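PDB 3O0Y: lipoprotein from Colwellia psychrerythraea, which is of unknown function but, as a predicted lipoprotein of the DUF885 family in the Peptidase_MA clan, is probably related to zinc-dependent metallopeptidases. Local coordinates for residues R46-T51 with R150-D155. Residues are numbered along the deposited sequence; the frame is centred on the assembly and turned at random.
Sequences RALSAT and RVMQND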
loop_
_atom_site.group_PDB
_atom_site.type_symbol
_atom_site.label_atom_id
_atom_site.label_comp_id
_atom_site.label_asym_id
_atom_site.label_seq_id
_atom_site.Cartn_x
_atom_site.Cartn_y
_atom_site.Cartn_z
ATOM N N ARG A 46 -13.995 -7.741 -7.837
ATOM C CA ARG A 46 -13.399 -6.999 -6.737
ATOM C C ARG A 46 -14.186 -5.719 -6.564
ATOM O O ARG A 46 -13.653 -4.585 -6.658
ATOM C CB ARG A 46 -11.907 -6.702 -6.990
ATOM C CG ARG A 46 -11.055 -7.922 -6.988
ATOM C CD ARG A 46 -10.883 -8.499 -5.607
ATOM N NE ARG A 46 -9.965 -9.622 -5.537
ATOM C CZ ARG A 46 -10.335 -10.902 -5.644
ATOM N NH1 ARG A 46 -11.585 -11.242 -5.948
ATOM N NH2 ARG A 46 -9.437 -11.868 -5.488
ATOM N N ALA A 47 -15.491 -5.896 -6.290
ATOM C CA ALA A 47 -16.430 -4.746 -6.310
ATOM C C ALA A 47 -16.124 -3.709 -5.214
ATOM O O ALA A 47 -16.380 -2.518 -5.396
ATOM C CB ALA A 47 -17.888 -5.222 -6.213
ATOM N N LEU A 48 -15.497 -4.121 -4.102
ATOM C CA LEU A 48 -15.070 -3.150 -3.072
ATOM C C LEU A 48 -13.904 -2.292 -3.521
ATOM O O LEU A 48 -13.875 -1.097 -3.254
ATOM C CB LEU A 48 -14.726 -3.871 -1.769
ATOM C CG LEU A 48 -16.140 -4.156 -1.247
ATOM C CD1 LEU A 48 -16.613 -5.549 -1.174
ATOM C CD2 LEU A 48 -16.732 -3.123 -0.359
ATOM N N SER A 49 -12.964 -2.846 -4.280
ATOM C CA SER A 49 -11.962 -2.011 -4.969
ATOM C C SER A 49 -12.586 -1.015 -5.955
ATOM O O SER A 49 -12.169 0.139 -6.046
ATOM C CB SER A 49 -10.889 -2.911 -5.659
ATOM O OG SER A 49 -10.085 -3.484 -4.636
ATOM N N ALA A 50 -13.606 -1.455 -6.703
ATOM C CA ALA A 50 -14.333 -0.576 -7.581
ATOM C C ALA A 50 -14.877 0.584 -6.764
ATOM O O ALA A 50 -14.708 1.753 -7.122
ATOM C CB ALA A 50 -15.517 -1.338 -8.278
ATOM N N THR A 51 -15.583 0.262 -5.667
ATOM C CA THR A 51 -16.063 1.344 -4.771
ATOM C C THR A 51 -14.954 2.318 -4.271
ATOM O O THR A 51 -15.149 3.537 -4.254
ATOM C CB THR A 51 -16.819 0.719 -3.570
ATOM O OG1 THR A 51 -17.930 -0.029 -4.086
ATOM C CG2 THR A 51 -17.250 1.856 -2.549
ATOM N N ARG A 150 -13.121 -1.720 5.965
ATOM C CA ARG A 150 -12.504 -0.393 5.790
ATOM C C ARG A 150 -13.071 0.405 4.590
ATOM O O ARG A 150 -13.325 1.620 4.693
ATOM C CB ARG A 150 -10.939 -0.493 5.712
ATOM C CG ARG A 150 -10.222 0.875 5.508
ATOM C CD ARG A 150 -9.612 1.677 6.751
ATOM N NE ARG A 150 -8.798 2.872 6.314
ATOM C CZ ARG A 150 -8.507 3.989 7.016
ATOM N NH1 ARG A 150 -8.920 4.224 8.284
ATOM N NH2 ARG A 150 -7.778 4.906 6.397
ATOM N N VAL A 151 -13.234 -0.267 3.452
ATOM C CA VAL A 151 -13.772 0.388 2.251
ATOM C C VAL A 151 -15.210 0.845 2.520
ATOM O O VAL A 151 -15.612 1.955 2.137
ATOM C CB VAL A 151 -13.679 -0.477 0.991
ATOM C CG1 VAL A 151 -14.511 0.131 -0.192
ATOM C CG2 VAL A 151 -12.209 -0.683 0.577
ATOM N N MET A 152 -15.977 -0.064 3.106
ATOM C CA MET A 152 -17.378 0.219 3.362
ATOM C C MET A 152 -17.531 1.411 4.314
ATOM O O MET A 152 -18.440 2.217 4.150
ATOM C CB MET A 152 -18.087 -1.020 3.914
ATOM C CG MET A 152 -18.339 -2.145 2.883
ATOM S SD MET A 152 -19.285 -3.603 3.477
ATOM C CE MET A 152 -20.847 -2.667 3.885
ATOM N N GLN A 153 -16.611 1.584 5.270
ATOM C CA GLN A 153 -16.764 2.611 6.267
ATOM C C GLN A 153 -16.152 3.923 5.804
ATOM O O GLN A 153 -16.550 4.993 6.269
ATOM C CB GLN A 153 -16.167 2.162 7.602
ATOM C CG GLN A 153 -16.914 1.022 8.255
ATOM C CD GLN A 153 -16.187 0.412 9.426
ATOM O OE1 GLN A 153 -15.272 1.006 9.994
ATOM N NE2 GLN A 153 -16.523 -0.840 9.723
ATOM N N ASN A 154 -15.216 3.866 4.876
ATOM C CA ASN A 154 -14.527 5.078 4.441
ATOM C C ASN A 154 -14.879 5.581 3.078
ATOM O O ASN A 154 -14.876 6.779 2.843
ATOM C CB ASN A 154 -13.003 4.824 4.541
ATOM C CG ASN A 154 -12.566 4.843 5.979
ATOM O OD1 ASN A 154 -12.416 5.932 6.567
ATOM N ND2 ASN A 154 -12.518 3.680 6.597
ATOM N N ASP A 155 -14.970 4.680 2.121
ATOM C CA ASP A 155 -15.046 5.060 0.736
ATOM C C ASP A 155 -16.440 4.948 0.147
ATOM O O ASP A 155 -16.741 5.587 -0.843
ATOM C CB ASP A 155 -14.119 4.143 -0.075
ATOM C CG ASP A 155 -12.668 4.221 0.399
ATOM O OD1 ASP A 155 -12.113 5.331 0.424
ATOM O OD2 ASP A 155 -12.091 3.146 0.675
#
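L48 and T51 meet V151, M152 and D155 in a small, buried apolar contact between two helices, the short helix 47-53 and the C-terminal end of helix 144-154. The segment axes run in roughly the same direction, 31° apart, and approach to 9.7 Å. V151 CG1 makes most of the contacts. Lying anti to the backbone N (chi1 169°), V151 CG1 reaches across to the first turn of the other helix, where it touches L48 O at 3.4 Å, a van der Waals contact of a methyl group with a main-chain carbonyl oxygen. V151 CG1 also touches L48 CD2 at 3.9 Å and T51 CG2 at 4.0 Å, contacting side chains three residues apart on helix 47-53. Both helices belong to the predominantly helical DUF885 fold, grouped in the Peptidase_MA clan. L48 CD2 also packs against M152 CG, 3.7 Å away, which carries the apolar patch along helix 144-154. R170 of helix 161-172 touches L48 and M152, and M152 also touches F220 of helix 219-228. T51 divides its two branches: CG2, anti to the backbone N, faces V151 and comes within 4.1 Å of D155 O, while OG1 is hydrogen-bonded to R170. D155 directs its carboxylate elsewhere, into a salt bridge with K413. One turn before N154, R150 O accepts both the main-chain N of N154 and its side-chain ND2, the latter at 2.9 Å in the carbonyl plane, which fixes the N154 amide against the last turn of the helix.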